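Local structure of NAD(+) phosphorylase MbcT (6FKG) at residues 23-27 with 57-63; 45-49 with 119-123; 67-71 with 180-184; 99-105 with 140-146. The protein degrades NAD(+) by phosphorolysis, releasing nicotinamide, and so kills the mycobacterial cell unless its cognate antitoxin MbcA blocks the active site. One frame throughout, in Å; residues are numbered along the deposited sequence.

Interaction 1 of 4, residues 23-27 with 57-63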
# COMPACT_ATOMS: atom_id res chain seq x y z
N GLU B 23 3.04 -52.72 -5.99
CA GLU B 23 2.70 -53.15 -4.64
C GLU B 23 1.21 -52.97 -4.40
O GLU B 23 0.57 -52.14 -5.05
CB GLU B 23 3.51 -52.37 -3.61
CG GLU B 23 3.24 -52.71 -2.15
CD GLU B 23 3.65 -54.13 -1.79
OE1 GLU B 23 2.94 -55.09 -2.15
OE2 GLU B 23 4.70 -54.27 -1.12
N THR B 24 0.67 -53.75 -3.47
CA THR B 24 -0.65 -53.51 -2.93
C THR B 24 -0.53 -52.44 -1.84
O THR B 24 0.20 -52.64 -0.86
CB THR B 24 -1.27 -54.79 -2.36
OG1 THR B 24 -1.43 -55.75 -3.40
CG2 THR B 24 -2.62 -54.48 -1.75
N CYS B 25 -1.21 -51.32 -2.03
CA CYS B 25 -1.06 -50.18 -1.14
C CYS B 25 -2.38 -49.79 -0.48
O CYS B 25 -3.44 -50.31 -0.83
CB CYS B 25 -0.50 -48.96 -1.88
SG CYS B 25 1.19 -49.20 -2.49
N TYR B 26 -2.29 -48.86 0.46
CA TYR B 26 -3.42 -48.52 1.29
C TYR B 26 -3.52 -47.03 1.47
O TYR B 26 -2.51 -46.33 1.65
CB TYR B 26 -3.30 -49.21 2.67
CG TYR B 26 -3.27 -50.71 2.54
CD1 TYR B 26 -2.07 -51.39 2.30
CD2 TYR B 26 -4.44 -51.45 2.61
CE1 TYR B 26 -2.05 -52.76 2.15
CE2 TYR B 26 -4.42 -52.81 2.47
CZ TYR B 26 -3.23 -53.46 2.25
OH TYR B 26 -3.23 -54.82 2.11
N ARG B 27 -4.75 -46.55 1.42
CA ARG B 27 -5.03 -45.15 1.60
C ARG B 27 -6.28 -45.02 2.46
O ARG B 27 -7.18 -45.83 2.32
CB ARG B 27 -5.26 -44.49 0.24
CG ARG B 27 -5.55 -43.04 0.35
CD ARG B 27 -6.16 -42.48 -0.92
NE ARG B 27 -6.27 -41.05 -0.73
CZ ARG B 27 -6.82 -40.23 -1.61
NH1 ARG B 27 -7.29 -40.71 -2.76
NH2 ARG B 27 -6.87 -38.92 -1.35
N ILE B 57 -1.79 -38.13 -4.37
CA ILE B 57 -2.42 -39.17 -3.56
C ILE B 57 -1.38 -39.77 -2.65
O ILE B 57 -0.32 -40.18 -3.12
CB ILE B 57 -3.00 -40.31 -4.42
CG1 ILE B 57 -4.03 -39.82 -5.43
CG2 ILE B 57 -3.63 -41.38 -3.54
CD1 ILE B 57 -4.49 -40.94 -6.35
N TYR B 58 -1.67 -39.87 -1.36
CA TYR B 58 -0.73 -40.47 -0.42
C TYR B 58 -1.16 -41.89 -0.03
O TYR B 58 -2.28 -42.09 0.46
CB TYR B 58 -0.61 -39.56 0.81
CG TYR B 58 0.21 -38.31 0.53
CD1 TYR B 58 -0.37 -37.22 -0.11
CD2 TYR B 58 1.56 -38.25 0.86
CE1 TYR B 58 0.38 -36.08 -0.40
CE2 TYR B 58 2.31 -37.11 0.59
CZ TYR B 58 1.72 -36.04 -0.06
OH TYR B 58 2.46 -34.92 -0.34
N LEU B 59 -0.28 -42.86 -0.28
CA LEU B 59 -0.55 -44.26 0.04
C LEU B 59 0.57 -44.83 0.89
O LEU B 59 1.68 -44.34 0.86
CB LEU B 59 -0.69 -45.10 -1.24
CG LEU B 59 -1.74 -44.56 -2.22
CD1 LEU B 59 -1.08 -44.12 -3.50
CD2 LEU B 59 -2.77 -45.62 -2.51
N ALA B 60 0.26 -45.90 1.63
CA ALA B 60 1.29 -46.61 2.40
C ALA B 60 1.42 -48.04 1.86
O ALA B 60 0.48 -48.53 1.24
CB ALA B 60 0.93 -46.63 3.87
N ASP B 61 2.54 -48.71 2.14
CA ASP B 61 2.78 -50.04 1.56
C ASP B 61 2.22 -51.19 2.39
O ASP B 61 2.41 -52.37 2.06
CB ASP B 61 4.29 -50.28 1.32
CG ASP B 61 5.08 -50.46 2.61
OD1 ASP B 61 4.67 -49.95 3.68
OD2 ASP B 61 6.14 -51.13 2.56
N SER B 62 1.52 -50.87 3.47
CA SER B 62 0.81 -51.88 4.25
C SER B 62 -0.33 -51.23 5.01
O SER B 62 -0.31 -50.02 5.25
CB SER B 62 1.74 -52.57 5.24
OG SER B 62 2.08 -51.70 6.32
N ALA B 63 -1.32 -52.02 5.40
CA ALA B 63 -2.40 -51.49 6.21
C ALA B 63 -1.86 -50.94 7.53
O ALA B 63 -2.36 -49.93 8.05
CB ALA B 63 -3.45 -52.57 6.47
O HOH W 1 6.88 -52.38 0.06

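Interaction 2 of 4, residues 45-49 with 119-123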
# COMPACT_ATOMS: atom_id res chain seq x y z
N GLY B 45 -1.64 -28.61 0.04
CA GLY B 45 -0.26 -29.07 0.07
C GLY B 45 -0.19 -30.33 0.92
O GLY B 45 -1.10 -30.61 1.69
N GLY B 46 0.90 -31.08 0.76
CA GLY B 46 1.17 -32.26 1.57
C GLY B 46 2.66 -32.29 1.85
O GLY B 46 3.39 -31.46 1.31
N ARG B 47 3.12 -33.22 2.69
CA ARG B 47 4.53 -33.23 3.04
C ARG B 47 5.40 -33.25 1.78
O ARG B 47 6.42 -32.56 1.72
CB ARG B 47 4.89 -34.42 3.94
CG ARG B 47 6.40 -34.45 4.25
CD ARG B 47 6.75 -35.32 5.45
NE ARG B 47 6.11 -34.87 6.70
CZ ARG B 47 6.64 -34.04 7.58
NH1 ARG B 47 7.85 -33.51 7.41
NH2 ARG B 47 5.95 -33.72 8.67
N TRP B 48 4.96 -34.00 0.78
CA TRP B 48 5.74 -34.20 -0.44
C TRP B 48 5.18 -33.49 -1.69
O TRP B 48 5.54 -33.85 -2.80
CB TRP B 48 5.86 -35.71 -0.72
CG TRP B 48 6.68 -36.44 0.31
CD1 TRP B 48 6.23 -37.07 1.43
CD2 TRP B 48 8.11 -36.60 0.30
NE1 TRP B 48 7.29 -37.62 2.13
CE2 TRP B 48 8.45 -37.34 1.46
CE3 TRP B 48 9.13 -36.19 -0.56
CZ2 TRP B 48 9.78 -37.69 1.75
CZ3 TRP B 48 10.45 -36.54 -0.26
CH2 TRP B 48 10.75 -37.28 0.88
N ASN B 49 4.32 -32.50 -1.52
CA ASN B 49 3.90 -31.70 -2.68
C ASN B 49 3.51 -30.30 -2.29
O ASN B 49 2.81 -30.09 -1.31
CB ASN B 49 2.71 -32.36 -3.42
CG ASN B 49 1.42 -32.30 -2.64
OD1 ASN B 49 1.22 -33.09 -1.72
ND2 ASN B 49 0.55 -31.34 -2.98
N ASP B 119 13.75 -33.57 7.64
CA ASP B 119 12.86 -33.14 6.57
C ASP B 119 11.62 -34.01 6.53
O ASP B 119 10.53 -33.53 6.24
CB ASP B 119 13.58 -33.19 5.22
CG ASP B 119 14.75 -32.25 5.17
OD1 ASP B 119 14.51 -31.02 5.24
OD2 ASP B 119 15.90 -32.72 5.08
N ILE B 120 11.79 -35.28 6.84
CA ILE B 120 10.72 -36.25 6.65
C ILE B 120 9.71 -36.29 7.80
O ILE B 120 8.53 -36.54 7.57
CB ILE B 120 11.32 -37.64 6.43
CG1 ILE B 120 12.21 -37.61 5.19
CG2 ILE B 120 10.23 -38.70 6.29
CD1 ILE B 120 13.08 -38.81 5.06
N TYR B 121 10.16 -36.00 9.02
CA TYR B 121 9.27 -36.11 10.17
C TYR B 121 9.08 -34.79 10.91
O TYR B 121 8.13 -34.64 11.68
CB TYR B 121 9.80 -37.18 11.12
CG TYR B 121 9.99 -38.51 10.44
CD1 TYR B 121 8.90 -39.30 10.10
CD2 TYR B 121 11.26 -38.97 10.11
CE1 TYR B 121 9.07 -40.51 9.46
CE2 TYR B 121 11.44 -40.18 9.47
CZ TYR B 121 10.34 -40.95 9.15
OH TYR B 121 10.49 -42.16 8.52
N GLY B 122 9.96 -33.83 10.66
CA GLY B 122 9.87 -32.53 11.30
C GLY B 122 8.71 -31.69 10.81
O GLY B 122 8.03 -32.05 9.85
N ASP B 123 8.49 -30.55 11.46
CA ASP B 123 7.36 -29.69 11.14
C ASP B 123 7.49 -29.01 9.77
O ASP B 123 6.48 -28.60 9.19
CB ASP B 123 7.17 -28.62 12.22
CG ASP B 123 6.65 -29.20 13.53
OD1 ASP B 123 6.50 -30.43 13.64
OD2 ASP B 123 6.39 -28.39 14.46

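Interaction 3 of 4, residues 67-71 with 180-184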
# COMPACT_ATOMS: atom_id res chain seq x y z
N MET B 67 -2.14 -47.17 9.12
CA MET B 67 -2.70 -46.86 10.45
C MET B 67 -1.79 -45.90 11.20
O MET B 67 -2.25 -45.02 11.93
CB MET B 67 -2.92 -48.12 11.29
CG MET B 67 -4.00 -49.08 10.74
SD MET B 67 -5.58 -48.30 10.30
CE MET B 67 -5.41 -48.03 8.53
N VAL B 68 -0.49 -46.08 11.04
CA VAL B 68 0.47 -45.16 11.65
C VAL B 68 0.22 -43.73 11.11
O VAL B 68 0.27 -42.77 11.86
CB VAL B 68 1.91 -45.62 11.39
CG1 VAL B 68 2.92 -44.59 11.93
CG2 VAL B 68 2.14 -46.97 12.04
N GLU B 69 -0.08 -43.60 9.82
CA GLU B 69 -0.35 -42.26 9.28
C GLU B 69 -1.68 -41.72 9.82
O GLU B 69 -1.81 -40.51 10.07
CB GLU B 69 -0.35 -42.28 7.75
CG GLU B 69 1.03 -42.63 7.13
CD GLU B 69 2.15 -41.69 7.59
OE1 GLU B 69 1.90 -40.49 7.82
OE2 GLU B 69 3.29 -42.17 7.72
N VAL B 70 -2.65 -42.60 10.06
CA VAL B 70 -3.90 -42.16 10.68
C VAL B 70 -3.60 -41.57 12.07
O VAL B 70 -4.14 -40.54 12.45
CB VAL B 70 -4.93 -43.31 10.81
CG1 VAL B 70 -6.16 -42.84 11.60
CG2 VAL B 70 -5.36 -43.82 9.43
N GLU B 71 -2.71 -42.22 12.82
CA GLU B 71 -2.31 -41.72 14.13
C GLU B 71 -1.65 -40.34 14.06
O GLU B 71 -1.93 -39.46 14.88
CB GLU B 71 -1.31 -42.68 14.80
CG GLU B 71 -1.83 -44.05 15.02
CD GLU B 71 -0.78 -44.94 15.70
OE1 GLU B 71 0.36 -44.46 15.96
OE2 GLU B 71 -1.09 -46.11 15.97
N TYR B 180 -9.01 -50.16 13.09
CA TYR B 180 -7.73 -49.48 13.23
C TYR B 180 -6.83 -50.23 14.22
O TYR B 180 -5.67 -50.50 13.96
CB TYR B 180 -7.93 -48.03 13.69
CG TYR B 180 -6.75 -47.51 14.46
CD1 TYR B 180 -6.75 -47.52 15.84
CD2 TYR B 180 -5.62 -47.04 13.80
CE1 TYR B 180 -5.67 -47.08 16.55
CE2 TYR B 180 -4.52 -46.60 14.53
CZ TYR B 180 -4.56 -46.62 15.90
OH TYR B 180 -3.49 -46.19 16.66
N GLN B 181 -7.39 -50.57 15.38
CA GLN B 181 -6.59 -51.23 16.41
C GLN B 181 -6.15 -52.61 15.96
O GLN B 181 -5.04 -53.06 16.26
CB GLN B 181 -7.37 -51.30 17.71
CG GLN B 181 -7.78 -49.94 18.21
CD GLN B 181 -8.41 -49.99 19.59
OE1 GLN B 181 -9.33 -50.77 19.84
NE2 GLN B 181 -7.93 -49.14 20.49
N GLU B 182 -7.03 -53.28 15.24
CA GLU B 182 -6.75 -54.59 14.70
C GLU B 182 -5.61 -54.51 13.68
O GLU B 182 -4.63 -55.25 13.77
CB GLU B 182 -8.01 -55.16 14.07
CG GLU B 182 -7.91 -56.55 13.53
CD GLU B 182 -9.21 -56.96 12.89
OE1 GLU B 182 -10.27 -56.69 13.48
OE2 GLU B 182 -9.17 -57.51 11.77
N LEU B 183 -5.73 -53.59 12.73
CA LEU B 183 -4.71 -53.44 11.69
C LEU B 183 -3.39 -52.89 12.23
O LEU B 183 -2.32 -53.21 11.72
CB LEU B 183 -5.22 -52.56 10.56
CG LEU B 183 -6.42 -53.17 9.84
CD1 LEU B 183 -6.97 -52.20 8.79
CD2 LEU B 183 -6.02 -54.49 9.21
N ARG B 184 -3.47 -52.06 13.27
CA ARG B 184 -2.28 -51.45 13.85
C ARG B 184 -1.41 -52.53 14.49
O ARG B 184 -0.18 -52.42 14.52
CB ARG B 184 -2.69 -50.39 14.87
CG ARG B 184 -1.57 -49.64 15.54
CD ARG B 184 -0.74 -48.82 14.57
NE ARG B 184 0.31 -48.10 15.29
CZ ARG B 184 1.51 -48.61 15.56
NH1 ARG B 184 1.81 -49.85 15.18
NH2 ARG B 184 2.40 -47.89 16.22

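Interaction 4 of 4, residues 99-105 with 140-146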
# COMPACT_ATOMS: atom_id res chain seq x y z
N LEU B 99 4.58 -48.44 -11.44
CA LEU B 99 4.63 -46.99 -11.31
C LEU B 99 6.08 -46.52 -11.36
O LEU B 99 6.93 -47.03 -10.62
CB LEU B 99 3.97 -46.53 -10.00
CG LEU B 99 3.42 -45.11 -9.95
CD1 LEU B 99 2.23 -44.98 -10.89
CD2 LEU B 99 3.04 -44.69 -8.53
N ALA B 100 6.36 -45.58 -12.25
CA ALA B 100 7.72 -45.04 -12.41
C ALA B 100 7.97 -44.00 -11.35
O ALA B 100 7.52 -42.86 -11.46
CB ALA B 100 7.91 -44.44 -13.82
N VAL B 101 8.69 -44.38 -10.30
CA VAL B 101 8.81 -43.53 -9.13
C VAL B 101 10.25 -43.18 -8.79
O VAL B 101 11.17 -43.98 -9.00
CB VAL B 101 8.15 -44.18 -7.90
CG1 VAL B 101 6.68 -44.43 -8.16
CG2 VAL B 101 8.86 -45.49 -7.56
N LEU B 102 10.45 -41.98 -8.27
CA LEU B 102 11.71 -41.61 -7.65
C LEU B 102 11.86 -42.39 -6.34
O LEU B 102 11.04 -42.25 -5.44
CB LEU B 102 11.76 -40.11 -7.38
CG LEU B 102 13.05 -39.59 -6.73
CD1 LEU B 102 14.25 -39.74 -7.67
CD2 LEU B 102 12.85 -38.13 -6.34
N ASP B 103 12.90 -43.22 -6.24
CA ASP B 103 13.06 -44.08 -5.07
C ASP B 103 13.90 -43.40 -3.99
O ASP B 103 15.11 -43.36 -4.09
CB ASP B 103 13.72 -45.41 -5.45
CG ASP B 103 13.81 -46.37 -4.28
OD1 ASP B 103 13.29 -46.07 -3.18
OD2 ASP B 103 14.41 -47.45 -4.47
N LEU B 104 13.23 -42.92 -2.94
CA LEU B 104 13.93 -42.26 -1.84
C LEU B 104 13.92 -43.13 -0.57
O LEU B 104 14.04 -42.61 0.54
CB LEU B 104 13.31 -40.89 -1.54
CG LEU B 104 13.32 -39.91 -2.71
CD1 LEU B 104 12.71 -38.55 -2.30
CD2 LEU B 104 14.72 -39.73 -3.27
N THR B 105 13.76 -44.44 -0.74
CA THR B 105 13.72 -45.33 0.43
C THR B 105 15.11 -45.63 0.96
O THR B 105 15.25 -46.11 2.09
CB THR B 105 12.98 -46.65 0.11
OG1 THR B 105 13.66 -47.33 -0.95
CG2 THR B 105 11.52 -46.35 -0.30
N MET B 140 7.81 -37.70 -13.61
CA MET B 140 7.85 -38.96 -12.89
C MET B 140 6.45 -39.22 -12.35
O MET B 140 5.70 -38.28 -12.10
CB MET B 140 8.87 -38.91 -11.76
CG MET B 140 10.28 -38.73 -12.25
SD MET B 140 11.47 -38.59 -10.92
CE MET B 140 13.01 -38.67 -11.86
N GLN B 141 6.09 -40.49 -12.17
CA GLN B 141 4.73 -40.82 -11.80
C GLN B 141 4.51 -40.71 -10.29
O GLN B 141 3.38 -40.64 -9.81
CB GLN B 141 4.38 -42.22 -12.28
CG GLN B 141 4.27 -42.32 -13.80
CD GLN B 141 3.73 -43.65 -14.25
OE1 GLN B 141 4.23 -44.70 -13.84
NE2 GLN B 141 2.70 -43.62 -15.08
N GLY B 142 5.60 -40.65 -9.53
CA GLY B 142 5.46 -40.45 -8.11
C GLY B 142 6.77 -40.55 -7.36
O GLY B 142 7.84 -40.61 -7.96
N VAL B 143 6.67 -40.58 -6.04
CA VAL B 143 7.86 -40.65 -5.21
C VAL B 143 7.65 -41.72 -4.14
O VAL B 143 6.60 -41.74 -3.47
CB VAL B 143 8.18 -39.30 -4.54
CG1 VAL B 143 9.52 -39.39 -3.77
CG2 VAL B 143 8.23 -38.15 -5.59
N LEU B 144 8.63 -42.60 -3.99
CA LEU B 144 8.58 -43.63 -2.97
C LEU B 144 9.45 -43.16 -1.82
O LEU B 144 10.63 -42.84 -2.00
CB LEU B 144 9.07 -44.96 -3.52
CG LEU B 144 8.70 -46.24 -2.77
CD1 LEU B 144 7.20 -46.49 -2.91
CD2 LEU B 144 9.51 -47.38 -3.35
N VAL B 145 8.85 -43.10 -0.63
CA VAL B 145 9.43 -42.37 0.48
C VAL B 145 9.44 -43.22 1.72
O VAL B 145 8.63 -44.14 1.86
CB VAL B 145 8.66 -41.05 0.75
CG1 VAL B 145 8.67 -40.14 -0.47
CG2 VAL B 145 7.19 -41.34 1.18
N PRO B 146 10.34 -42.92 2.66
CA PRO B 146 10.17 -43.62 3.93
C PRO B 146 8.96 -43.05 4.66
O PRO B 146 8.62 -41.88 4.46
CB PRO B 146 11.48 -43.34 4.67
CG PRO B 146 11.91 -42.01 4.14
CD PRO B 146 11.38 -41.87 2.72

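Interaction 1 of 4, residues 23-27 with 57-63
Tyr26 meets the end of strand 57-60 and the turn after it with both its backbone and its ring. The backbone makes a single antiparallel bridge, a hydrogen-bonded pair with Ala60: Tyr26 N reaches Ala60 O at 2.9 Å, and Ala60 N returns to Tyr26 O at 2.8 Å. The segments run at 118° to each other, consistent with a pairing limited to this one bridge.

From CB outward, the side chain runs along the turn and the start of the helix. Tyr26 CB passes Ser62 O at 4.0 Å. CG, set beside the backbone N (chi1 -60°), already lies near Ala63 N. On one side of the ring Tyr26 CD1 comes to 3.2 Å from Ser62 C, and CE1 lies near Ala63 N. On the other side Tyr26 CE2 is 4.1 Å from Ala63 CB, a methyl that stands almost on the ring normal in a CH-pi contact. At the tip, Tyr26 CZ is still within 4.0 Å of Ala63 N. The ring thus lies flat against the first turn of helix 63-76, just past its N-cap, Ser62, whose OG takes Ala65 N.

Arg27 runs out extended, and Ile57 CG2 lies over one face of its guanidinium, which bonds to Ala35 O, Ser37 O and Glu111 O of an MbcA chain. At the other end a water links Glu23 OE2 with Asp61 OD2.

Strand 19-30 also pairs antiparallel with 89-103, and strand 56-60 with 150-156; Cys66 of helix 63-76 packs on Tyr26.

Interaction 2 of 4, residues 45-49 with 119-123
Gly122 O is held by two nitrogens of one arginine: Arg47 NH1 comes to 2.8 Å and Arg47 NH2 to 2.9 Å. The grip is end-on, with the carbonyl oxygen in the guanidinium plane. NH1 lies in the plane of that carbonyl, whereas NH2 is tilted 28° from it. A further, weak bond runs from Arg47 NH1 to Asp119 O at 2.9 Å, also at the guanidinium edge.

Ile120 O lies over one face of the same group, close to NE but at a poor angle for a hydrogen bond. Arg47 CD also touches Ile120 O, at 3.0 Å. The arginine therefore lies against the carbonyl end of helix 117-121, where its positive charge would probably offset the partial negative charge of the helix's C-terminal end. The side chain starts out extended, then bends at chi3 (-60°), which brings the guanidinium round to the helix end.

Next to it, Trp48 CZ2 touches Ile120 CG1 at 4.2 Å, an apolar contact beside the polar one. Arg47 and Trp48 are the two central residues of a type I beta turn from Gly46 to Asn49, closed by Asn49 N on Gly46 O.

Arg47 NH2 has a second partner, the C-terminal carboxylate of Val115 of an MbcA chain, and Asp119 OD2 forms a salt bridge with Arg35 of another MbcA chain. An arginine that holds a helix C-terminus and also takes the antitoxin's terminal carboxylate is consistent with a place in the RES-domain cleft that MbcA blocks.

Interaction 3 of 4, residues 67-71 with 180-184
Met67 packs against Tyr180 and Leu183 on the buried side of two helices whose segment axes approach to 10.2 Å and run at 125° to each other. Its chain, bent at chi2 and chi3, brings Met67 SD to the ring edge of Tyr180, 3.7 Å from Tyr180 CD2. This is a Met-aromatic contact made at the edge, and the Met67 and Tyr180 side chains run past each other in opposite directions. Met67 CG meanwhile rests on Leu183 CB at 3.7 Å.

The side nearer solvent is polar. Glu71 reaches out straight beyond CG, and Glu71 OE2 receives two donors: Tyr180 OH at 2.5 Å and Arg184 NE, also at 2.5 Å, in a salt bridge. Both distances are shorter than usual, and their exact lengths are doubtful. The arginine comes from above the carboxylate plane, 41° out of it, while the oxygen stays near the guanidinium plane. Val68 CG2 covers a face of the guanidinium more loosely, 3.9 Å from Arg184 NE.

The contact lays the C-terminal helix 177-185 across helix 63-76. Met67 and Leu183 both touch Leu91 of strand 89-103, and helix 81-84 packs against Val70 and Tyr180.

Interaction 4 of 4, residues 99-105 with 140-146
Strands 89-103 and 142-147 lie parallel and next to each other in the mixed sheet of the RES domain, linked through helices in a beta-alpha-beta crossover. The last of these, helix 126-137, packs on the pair, with Val131 against Leu102 and Leu104. The backbone ladder alternates: Leu102 N donates to Gly142 O at 3.0 Å, Leu144 N to Leu102 O at 2.8 Å, and Leu104 N to Leu144 O at 2.8 Å.

Just before strand 142-147 starts, a side chain adds to the backbone bonds. Gln141 OE1 accepts Ala100 N on a lone pair in the amide plane, 2.8 Å away and almost straight at 175°, while Gln141 N bonds back to Ala100 O. Extended beyond CG, the glutamine brings its amide past Leu99, and NE2 goes on to Arg161 O and Gln166 OE1.

Val101, Asp103 and Leu144 point to one face of the sheet, where Val101 CG2 meets Leu144 CB at 4.1 Å; Leu102 and Val143 point to the other. Beyond the paired residues, Thr105 CG2 lies against the tip of Leu144, Leu104 CD1 touches Val143 CG1 at 3.6 Å, and Met140 SD rests on Leu102 CB. At the strand end Asp103 OD1 takes both Thr105 N, in an Asx turn, and Thr105 OG1 at 2.6 Å.

Strand 19-30 pairs antiparallel with 89-103, and its Trp21 side chain touches Val101 and Leu144. Strand 150-156 pairs along the far edge of 142-147, and Ala135 of helix 126-137 covers Met140 and Val143.

Interactions 1 and 4 share the mixed sheet, their centres about 13 Å apart, since strands 19-30 and 89-103 are neighbours in it. Interaction 2 touches both: Tyr58 OH reaches Trp48 and Asn49, and the Trp48 ring packs on Leu104 and Val145. Interaction 3 lies farther out, its centre about 23 Å from that of interaction 4, and meets interaction 1 where Ala63 touches Leu183. Along the chain, interaction 1 closes before 3 and 4 open, 4 is nested inside 3, and 2 crosses the other three. Distant parts of the chain thus converge on one compact domain, and MbcA chains contact interactions 1, 2 and 3.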